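Local coordinates for protein backbone pilus subunit (PDB 3RPK) that probably builds the shaft of the pneumococcal pilus as its major backbone subunit, with Ig-like domains carrying internal isopeptide bonds, at residues 113-118 / 140-145; 11-16 / 150-155; 319-324 / 362-367. All coordinates share one frame; numbering follows the deposited sequence.

From the N terminus, residues 11-16 pair in parallel with 150-155, more than 130 residues later, closing the long loop of contact 2. Within that loop lies contact 1, a shorter antiparallel pairing of 113-118 with 140-145. The two contacts belong to different sheets of the N-terminal part of the protein, which touch through Ile116, Ile141, Val14 and Val155 and through a salt bridge between Lys16 and Glu118. Contact 3 (319-324 with 362-367) opens only after both have closed. It builds a separate domain, its nearest atoms about 29 Å from those of contact 1, and includes an isopeptide-forming lysine.

Contact 1: residues 113-118 / 140-145; sequences KYKIYE and PIEIEL
Ile116 overlaps Ile141 of the antiparallel partner strand at a slant, its CB 3.8 Å from Ile141 CD1. With CG1 placed anti to its own carbonyl carbon (chi1 -42°) and the chain extended beyond it, Ile116 carries its terminal methyl past Ile141 CG2 and on toward Ile143, where CD1 lies 4.1 Å from Ile143 CG1. Farther along the same face the Tyr114 side chain meets Leu145 at about a right angle, CE2 being 3.9 Å from Leu145 CD1, while the phenol oxygen is hydrogen-bonded to Pro110 O.

The other face is more polar and opens partly to solvent. Here Lys115 and Glu142 run side by side in the same direction, but Lys115 NZ stays 4.1 Å from Glu142 OE1, too far for a salt bridge, and is instead hydrogen-bonded to Asn63. Lys113 meets Glu144 through its methylenes, CG lying 3.4 Å from Glu144 OE2. Tyr117 packs obliquely on the proline at the start of the partner segment, its CE1 3.6 Å from Pro140 CG, and its hydroxyl also reaches Asn63.

Four backbone hydrogen bonds join the segments, two in each of the hydrogen-bonded pairs Tyr114-Ile143 and Ile116-Ile141. One of them runs from Ile116 N to Ile141 O (2.7 Å).

Strand 141-145 is an outermost strand of a four-stranded antiparallel sheet, and strand 55-59 flanks 112-118 on its opposite edge, bonding to Lys115 and Tyr117. The isoleucine face is covered by the second sheet of the domain, with Val14 and Val155 against Ile116, Val155 against Ile141, and Val12 against Leu145.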
loop_
_atom_site.group_PDB
_atom_site.type_symbol
_atom_site.label_atom_id
_atom_site.label_comp_id
_atom_site.label_asym_id
_atom_site.label_seq_id
_atom_site.Cartn_x
_atom_site.Cartn_y
_atom_site.Cartn_z
ATOM N N LYS A 113 18.814 32.719 29.722
ATOM C CA LYS A 113 18.102 32.085 28.619
ATOM C C LYS A 113 16.818 31.413 29.152
ATOM O O LYS A 113 16.857 30.685 30.148
ATOM C CB LYS A 113 18.999 31.041 27.923
ATOM C CG LYS A 113 20.044 31.632 26.967
ATOM C CD LYS A 113 21.319 30.792 26.880
ATOM C CE LYS A 113 22.318 31.096 27.983
ATOM N NZ LYS A 113 23.465 30.138 27.987
ATOM N N TYR A 114 15.684 31.685 28.504
ATOM C CA TYR A 114 14.372 31.128 28.863
ATOM C C TYR A 114 13.698 30.528 27.638
ATOM O O TYR A 114 13.943 30.952 26.503
ATOM C CB TYR A 114 13.436 32.215 29.453
ATOM C CG TYR A 114 14.009 32.923 30.661
ATOM C CD1 TYR A 114 13.933 32.354 31.929
ATOM C CD2 TYR A 114 14.647 34.158 30.534
ATOM C CE1 TYR A 114 14.482 32.991 33.039
ATOM C CE2 TYR A 114 15.215 34.796 31.635
ATOM C CZ TYR A 114 15.128 34.209 32.885
ATOM O OH TYR A 114 15.730 34.808 33.955
ATOM N N LYS A 115 12.822 29.570 27.863
ATOM C CA LYS A 115 12.052 29.002 26.773
ATOM C C LYS A 115 10.580 29.308 27.013
ATOM O O LYS A 115 10.158 29.406 28.163
ATOM C CB LYS A 115 12.295 27.493 26.636
ATOM C CG LYS A 115 13.595 27.154 25.939
ATOM C CD LYS A 115 14.111 25.802 26.369
ATOM C CE LYS A 115 14.431 24.933 25.185
ATOM N NZ LYS A 115 15.211 23.731 25.577
ATOM N N ILE A 116 9.814 29.503 25.936
ATOM C CA ILE A 116 8.360 29.717 25.979
ATOM C C ILE A 116 7.723 28.583 25.178
ATOM O O ILE A 116 8.030 28.409 23.991
ATOM C CB ILE A 116 7.850 31.124 25.518
ATOM C CG1 ILE A 116 8.734 32.285 26.065
ATOM C CG2 ILE A 116 6.380 31.302 25.920
ATOM C CD1 ILE A 116 8.711 33.567 25.252
ATOM N N TYR A 117 6.898 27.778 25.862
ATOM C CA TYR A 117 6.154 26.648 25.304
ATOM C C TYR A 117 4.662 26.987 25.213
ATOM O O TYR A 117 4.143 27.765 26.009
ATOM C CB TYR A 117 6.311 25.401 26.190
ATOM C CG TYR A 117 7.670 24.756 26.123
ATOM C CD1 TYR A 117 7.957 23.786 25.162
ATOM C CD2 TYR A 117 8.665 25.082 27.043
ATOM C CE1 TYR A 117 9.203 23.166 25.112
ATOM C CE2 TYR A 117 9.912 24.458 27.007
ATOM C CZ TYR A 117 10.179 23.518 26.024
ATOM O OH TYR A 117 11.409 22.934 25.933
ATOM N N GLU A 118 3.971 26.360 24.278
ATOM C CA GLU A 118 2.540 26.522 24.139
ATOM C C GLU A 118 1.887 25.250 24.678
ATOM O O GLU A 118 2.322 24.154 24.314
ATOM C CB GLU A 118 2.143 26.766 22.665
ATOM C CG GLU A 118 0.640 26.892 22.460
ATOM C CD GLU A 118 0.089 26.522 21.091
ATOM O OE1 GLU A 118 -0.578 25.468 20.988
ATOM O OE2 GLU A 118 0.269 27.310 20.136
ATOM N N PRO A 140 8.729 25.764 20.195
ATOM C CA PRO A 140 9.185 26.428 21.445
ATOM C C PRO A 140 10.146 27.612 21.189
ATOM O O PRO A 140 10.980 27.569 20.263
ATOM C CB PRO A 140 9.829 25.296 22.265
ATOM C CG PRO A 140 9.361 24.058 21.646
ATOM C CD PRO A 140 9.097 24.336 20.197
ATOM N N ILE A 141 9.957 28.699 21.973
ATOM C CA ILE A 141 10.690 29.965 21.854
ATOM C C ILE A 141 11.863 29.991 22.825
ATOM O O ILE A 141 11.654 30.058 24.037
ATOM C CB ILE A 141 9.735 31.172 22.078
ATOM C CG1 ILE A 141 8.562 31.175 21.107
ATOM C CG2 ILE A 141 10.456 32.476 22.019
ATOM C CD1 ILE A 141 7.231 30.682 21.763
ATOM N N GLU A 142 13.096 29.951 22.303
ATOM C CA GLU A 142 14.296 30.000 23.145
ATOM C C GLU A 142 14.763 31.457 23.120
ATOM O O GLU A 142 15.242 31.920 22.077
ATOM C CB GLU A 142 15.385 29.037 22.615
ATOM C CG GLU A 142 14.914 27.599 22.431
ATOM C CD GLU A 142 15.930 26.616 21.883
ATOM O OE1 GLU A 142 16.822 26.190 22.654
ATOM O OE2 GLU A 142 15.795 26.219 20.701
ATOM N N ILE A 143 14.516 32.218 24.207
ATOM C CA ILE A 143 14.938 33.624 24.257
ATOM C C ILE A 143 15.841 33.979 25.429
ATOM O O ILE A 143 15.659 33.443 26.524
ATOM C CB ILE A 143 13.822 34.680 24.015
ATOM C CG1 ILE A 143 12.698 34.601 25.053
ATOM C CG2 ILE A 143 13.315 34.680 22.562
ATOM C CD1 ILE A 143 12.414 35.916 25.651
ATOM N N GLU A 144 16.799 34.905 25.205
ATOM C CA GLU A 144 17.710 35.369 26.255
ATOM C C GLU A 144 17.408 36.810 26.645
ATOM O O GLU A 144 17.289 37.676 25.772
ATOM C CB GLU A 144 19.198 35.165 25.879
ATOM C CG GLU A 144 20.198 35.657 26.922
ATOM C CD GLU A 144 21.489 34.865 27.065
ATOM O OE1 GLU A 144 21.995 34.769 28.209
ATOM O OE2 GLU A 144 21.983 34.323 26.049
ATOM N N LEU A 145 17.254 37.043 27.958
ATOM C CA LEU A 145 16.985 38.354 28.524
ATOM C C LEU A 145 18.275 38.972 29.111
ATOM O O LEU A 145 19.094 38.233 29.674
ATOM C CB LEU A 145 15.860 38.299 29.578
ATOM C CG LEU A 145 14.435 38.083 29.059
ATOM C CD1 LEU A 145 13.467 37.978 30.196
ATOM C CD2 LEU A 145 14.001 39.211 28.143
#

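Contact 2: residues 11-16 / 150-155; sequences SVTVHK and VVDAHV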
loop_
_atom_site.group_PDB
_atom_site.type_symbol
_atom_site.label_atom_id
_atom_site.label_comp_id
_atom_site.label_asym_id
_atom_site.label_seq_id
_atom_site.Cartn_x
_atom_site.Cartn_y
_atom_site.Cartn_z
ATOM N N SER A 11 8.919 43.792 30.049
ATOM C CA SER A 11 7.849 42.947 29.514
ATOM C C SER A 11 8.191 42.299 28.165
ATOM O O SER A 11 8.921 42.866 27.351
ATOM C CB SER A 11 6.522 43.711 29.437
ATOM O OG SER A 11 6.451 44.585 28.325
ATOM N N VAL A 12 7.648 41.092 27.958
ATOM C CA VAL A 12 7.726 40.304 26.738
ATOM C C VAL A 12 6.279 39.905 26.419
ATOM O O VAL A 12 5.619 39.323 27.279
ATOM C CB VAL A 12 8.680 39.088 26.893
ATOM C CG1 VAL A 12 8.687 38.228 25.636
ATOM C CG2 VAL A 12 10.097 39.541 27.236
ATOM N N THR A 13 5.772 40.301 25.224
ATOM C CA THR A 13 4.416 40.005 24.701
ATOM C C THR A 13 4.521 38.891 23.642
ATOM O O THR A 13 5.216 39.066 22.631
ATOM C CB THR A 13 3.738 41.270 24.132
ATOM O OG1 THR A 13 3.750 42.300 25.121
ATOM C CG2 THR A 13 2.318 41.025 23.693
ATOM N N VAL A 14 3.860 37.739 23.889
ATOM C CA VAL A 14 3.912 36.610 22.950
ATOM C C VAL A 14 2.687 36.646 22.038
ATOM O O VAL A 14 1.558 36.687 22.521
ATOM C CB VAL A 14 4.104 35.236 23.650
ATOM C CG1 VAL A 14 4.327 34.117 22.642
ATOM C CG2 VAL A 14 5.256 35.277 24.639
ATOM N N HIS A 15 2.921 36.659 20.716
ATOM C CA HIS A 15 1.857 36.677 19.719
ATOM C C HIS A 15 1.757 35.353 19.012
ATOM O O HIS A 15 2.733 34.885 18.436
ATOM C CB HIS A 15 2.130 37.732 18.657
ATOM C CG HIS A 15 2.268 39.118 19.183
ATOM N ND1 HIS A 15 1.212 40.008 19.149
ATOM C CD2 HIS A 15 3.356 39.743 19.681
ATOM C CE1 HIS A 15 1.683 41.138 19.645
ATOM N NE2 HIS A 15 2.967 41.020 19.987
ATOM N N LYS A 16 0.569 34.766 19.018
ATOM C CA LYS A 16 0.284 33.554 18.266
ATOM C C LYS A 16 -0.361 33.983 16.917
ATOM O O LYS A 16 -1.299 34.785 16.883
ATOM C CB LYS A 16 -0.633 32.609 19.062
ATOM C CG LYS A 16 -1.100 31.394 18.259
ATOM C CD LYS A 16 -0.139 30.257 18.357
ATOM C CE LYS A 16 -0.550 29.130 17.471
ATOM N NZ LYS A 16 0.300 27.939 17.742
ATOM N N VAL A 150 15.677 46.467 24.487
ATOM C CA VAL A 150 14.230 46.494 24.325
ATOM C C VAL A 150 13.601 46.495 25.708
ATOM O O VAL A 150 13.940 45.647 26.531
ATOM C CB VAL A 150 13.734 45.337 23.420
ATOM C CG1 VAL A 150 12.219 45.281 23.373
ATOM C CG2 VAL A 150 14.293 45.463 22.003
ATOM N N VAL A 151 12.727 47.482 25.976
ATOM C CA VAL A 151 12.017 47.609 27.248
ATOM C C VAL A 151 10.781 46.688 27.248
ATOM O O VAL A 151 10.594 45.924 28.198
ATOM C CB VAL A 151 11.697 49.094 27.575
ATOM C CG1 VAL A 151 10.567 49.233 28.592
ATOM C CG2 VAL A 151 12.939 49.816 28.067
ATOM N N ASP A 152 9.953 46.764 26.185
ATOM C CA ASP A 152 8.743 45.951 25.984
ATOM C C ASP A 152 8.907 45.085 24.723
ATOM O O ASP A 152 8.599 45.524 23.603
ATOM C CB ASP A 152 7.476 46.842 25.926
ATOM C CG ASP A 152 6.145 46.158 25.611
ATOM O OD1 ASP A 152 6.067 44.895 25.730
ATOM O OD2 ASP A 152 5.166 46.880 25.285
ATOM N N ALA A 153 9.441 43.871 24.906
ATOM C CA ALA A 153 9.675 42.931 23.820
ATOM C C ALA A 153 8.404 42.281 23.277
ATOM O O ALA A 153 7.380 42.204 23.954
ATOM C CB ALA A 153 10.665 41.872 24.264
ATOM N N HIS A 154 8.486 41.847 22.023
ATOM C CA HIS A 154 7.426 41.170 21.285
ATOM C C HIS A 154 8.020 39.954 20.603
ATOM O O HIS A 154 9.056 40.053 19.950
ATOM C CB HIS A 154 6.794 42.116 20.262
ATOM C CG HIS A 154 6.048 43.216 20.922
ATOM N ND1 HIS A 154 4.727 43.310 21.214
ATOM C CD2 HIS A 154 6.702 44.330 21.418
ATOM C CE1 HIS A 154 4.552 44.505 21.869
ATOM N NE2 HIS A 154 5.758 45.081 21.968
ATOM N N VAL A 155 7.420 38.803 20.812
ATOM C CA VAL A 155 7.949 37.601 20.205
ATOM C C VAL A 155 6.892 36.912 19.335
ATOM O O VAL A 155 5.734 36.788 19.744
ATOM C CB VAL A 155 8.781 36.713 21.185
ATOM C CG1 VAL A 155 7.929 36.112 22.296
ATOM C CG2 VAL A 155 9.560 35.636 20.441
#
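The imidazoles of His15 and His154 meet rim to rim, neither lying over the other, with their planes turned 26° apart. Each presents a nitrogen at its edge: His15 NE2 and His154 ND1 are 3.1 Å apart in an almost straight hydrogen bond. Val155 O also lies at the edge of the His15 ring, near its plane, while Tyr156 stacks on that ring and Glu50 is hydrogen-bonded to its ND1. Thr13 runs beside His154 and brings CB to 3.7 Å from ND1, obliquely to the ring.

On the same face, Ser11 OG donates to Asp152 OD1 over 2.6 Å, approaching from above the carboxylate, 64° out of its plane.

The opposite face is apolar. Val155 turns CG1 into the position between its backbone N and carbonyl carbon (chi1 66°), which sets that methyl against both Val12 and Val14, 4.0 Å from Val12 CG1 and 3.7 Å from Val14 CG2. Ala153 CB adds a contact with Val12 CG2.

The backbones pair in parallel. Ser11 bonds to Val151 and Ala153, which flank its partner Asp152, and Thr13 to Ala153 and Val155 around His154; His15 N continues the pattern to Val155 O. The bond from Ser11 N to Val151 O, at 3.3 Å, is longer.

The chemistry thus divides by face, valines toward the other sheet and polar groups on the other face. There, the carboxylate of Glu50 would probably polarise the His15 ring, while the bond to His154 and the stacking of Tyr156 help fix its rotation.

Contact 3: residues 319-324 / 362-367; sequences DLTLTK and KNTVTV
Leu322 and Val365 face each other on the packed side of this antiparallel pair, Leu322 CB lying 4.0 Å from Val365 CG1. Leu320 and Val367 point to the same side, and the row is covered by the domain core, with Phe378 against Leu320, Leu322 and Val367, and Phe342 against Leu322.

Threonines occupy the other face, which is partly open to solvent. Thr321 and Thr366 slant across one another and join their hydroxyls in a hydrogen bond, OG1 to OG1, of 3.1 Å. Thr323 and Thr364 lie side by side, and their closest approach is of a methyl to a hydroxyl, Thr323 CG2 to Thr364 OG1 at 3.5 Å. That hydroxyl turns instead to the backbone: it donates to Leu322 O at 3.1 Å, tilted 32° from the carbonyl plane. Leu322 O also takes the N-H of Val365 and is therefore gripped twice.

At the exposed end, Asn363 binds both the backbone N-H and the backbone carbonyl of Lys324. Its carbonyl oxygen accepts from Lys324 N at 2.7 Å, and its side chain, with CG between the backbone N and the carbonyl carbon (chi1 80°), brings ND2 to 3.0 Å from Lys324 O.

Lys324 itself leads its side chain away into the core, where NZ is covalently linked to CG of Asn403, and Glu380 OE2 makes a weak hydrogen bond with the same NZ. Asn403 lies on strand 398-405, which runs parallel to 320-328 on the edge opposite 364-367. Such an intramolecular Lys-Asn isopeptide bond between neighbouring parallel strands, with an acidic residue beside it, is characteristic of the CnaB-type Ig-like domains of Gram-positive pilins.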
loop_
_atom_site.group_PDB
_atom_site.type_symbol
_atom_site.label_atom_id
_atom_site.label_comp_id
_atom_site.label_asym_id
_atom_site.label_seq_id
_atom_site.Cartn_x
_atom_site.Cartn_y
_atom_site.Cartn_z
ATOM N N ASP A 319 17.495 -15.809 -4.633
ATOM C CA ASP A 319 18.258 -14.653 -4.145
ATOM C C ASP A 319 17.769 -13.311 -4.673
ATOM O O ASP A 319 17.562 -13.138 -5.866
ATOM C CB ASP A 319 19.765 -14.806 -4.427
ATOM C CG ASP A 319 20.463 -15.992 -3.775
ATOM O OD1 ASP A 319 19.881 -16.589 -2.837
ATOM O OD2 ASP A 319 21.595 -16.314 -4.189
ATOM N N LEU A 320 17.613 -12.359 -3.767
ATOM C CA LEU A 320 17.197 -10.996 -4.063
ATOM C C LEU A 320 18.257 -10.055 -3.519
ATOM O O LEU A 320 18.569 -10.082 -2.321
ATOM C CB LEU A 320 15.802 -10.699 -3.461
ATOM C CG LEU A 320 15.026 -9.493 -4.007
ATOM C CD1 LEU A 320 14.715 -9.641 -5.485
ATOM C CD2 LEU A 320 13.732 -9.313 -3.259
ATOM N N THR A 321 18.843 -9.263 -4.423
ATOM C CA THR A 321 19.911 -8.306 -4.136
ATOM C C THR A 321 19.410 -6.844 -4.147
ATOM O O THR A 321 18.738 -6.395 -5.094
ATOM C CB THR A 321 21.074 -8.561 -5.118
ATOM O OG1 THR A 321 21.411 -9.945 -5.066
ATOM C CG2 THR A 321 22.318 -7.717 -4.823
ATOM N N LEU A 322 19.778 -6.101 -3.098
ATOM C CA LEU A 322 19.469 -4.683 -2.988
ATOM C C LEU A 322 20.716 -3.852 -3.284
ATOM O O LEU A 322 21.775 -4.093 -2.711
ATOM C CB LEU A 322 18.902 -4.333 -1.612
ATOM C CG LEU A 322 18.533 -2.873 -1.382
ATOM C CD1 LEU A 322 17.524 -2.386 -2.392
ATOM C CD2 LEU A 322 17.966 -2.696 -0.028
ATOM N N THR A 323 20.581 -2.883 -4.186
ATOM C CA THR A 323 21.663 -1.976 -4.562
ATOM C C THR A 323 21.230 -0.573 -4.140
ATOM O O THR A 323 20.056 -0.237 -4.322
ATOM C CB THR A 323 21.941 -2.044 -6.093
ATOM O OG1 THR A 323 21.566 -3.322 -6.641
ATOM C CG2 THR A 323 23.389 -1.715 -6.434
ATOM N N LYS A 324 22.146 0.236 -3.556
ATOM C CA LYS A 324 21.803 1.596 -3.109
ATOM C C LYS A 324 22.817 2.658 -3.504
ATOM O O LYS A 324 24.022 2.446 -3.359
ATOM C CB LYS A 324 21.525 1.645 -1.602
ATOM C CG LYS A 324 20.737 2.866 -1.169
ATOM C CD LYS A 324 20.560 2.995 0.333
ATOM C CE LYS A 324 20.412 4.456 0.725
ATOM N NZ LYS A 324 19.130 5.043 0.290
ATOM N N LYS A 362 29.232 -0.394 2.599
ATOM C CA LYS A 362 28.606 -1.295 1.652
ATOM C C LYS A 362 27.432 -0.580 1.002
ATOM O O LYS A 362 26.685 0.124 1.687
ATOM C CB LYS A 362 28.093 -2.546 2.381
ATOM C CG LYS A 362 29.165 -3.557 2.791
ATOM C CD LYS A 362 28.579 -4.668 3.700
ATOM C CE LYS A 362 27.936 -5.846 2.966
ATOM N NZ LYS A 362 26.439 -5.844 3.020
ATOM N N ASN A 363 27.244 -0.774 -0.309
ATOM C CA ASN A 363 26.108 -0.178 -1.007
ATOM C C ASN A 363 25.180 -1.251 -1.638
ATOM O O ASN A 363 24.244 -0.920 -2.364
ATOM C CB ASN A 363 26.538 0.996 -1.928
ATOM C CG ASN A 363 27.109 0.611 -3.270
ATOM O OD1 ASN A 363 28.298 0.268 -3.403
ATOM N ND2 ASN A 363 26.294 0.741 -4.318
ATOM N N THR A 364 25.403 -2.538 -1.261
ATOM C CA THR A 364 24.682 -3.743 -1.704
ATOM C C THR A 364 24.463 -4.780 -0.572
ATOM O O THR A 364 25.351 -4.981 0.258
ATOM C CB THR A 364 25.358 -4.330 -2.975
ATOM O OG1 THR A 364 24.566 -4.005 -4.118
ATOM C CG2 THR A 364 25.584 -5.844 -2.912
ATOM N N VAL A 365 23.279 -5.441 -0.555
ATOM C CA VAL A 365 22.920 -6.509 0.392
ATOM C C VAL A 365 22.034 -7.569 -0.297
ATOM O O VAL A 365 21.130 -7.202 -1.046
ATOM C CB VAL A 365 22.406 -5.983 1.762
ATOM C CG1 VAL A 365 21.085 -5.232 1.636
ATOM C CG2 VAL A 365 22.317 -7.088 2.808
ATOM N N THR A 366 22.340 -8.877 -0.104
ATOM C CA THR A 366 21.621 -10.001 -0.749
ATOM C C THR A 366 20.898 -10.891 0.255
ATOM O O THR A 366 21.488 -11.268 1.268
ATOM C CB THR A 366 22.593 -10.805 -1.642
ATOM O OG1 THR A 366 23.234 -9.909 -2.548
ATOM C CG2 THR A 366 21.926 -11.905 -2.446
ATOM N N VAL A 367 19.625 -11.235 -0.038
ATOM C CA VAL A 367 18.789 -12.135 0.775
ATOM C C VAL A 367 18.708 -13.498 0.057
ATOM O O VAL A 367 18.586 -13.520 -1.167
ATOM C CB VAL A 367 17.386 -11.550 1.095
ATOM C CG1 VAL A 367 16.499 -12.590 1.759
ATOM C CG2 VAL A 367 17.496 -10.320 1.983
#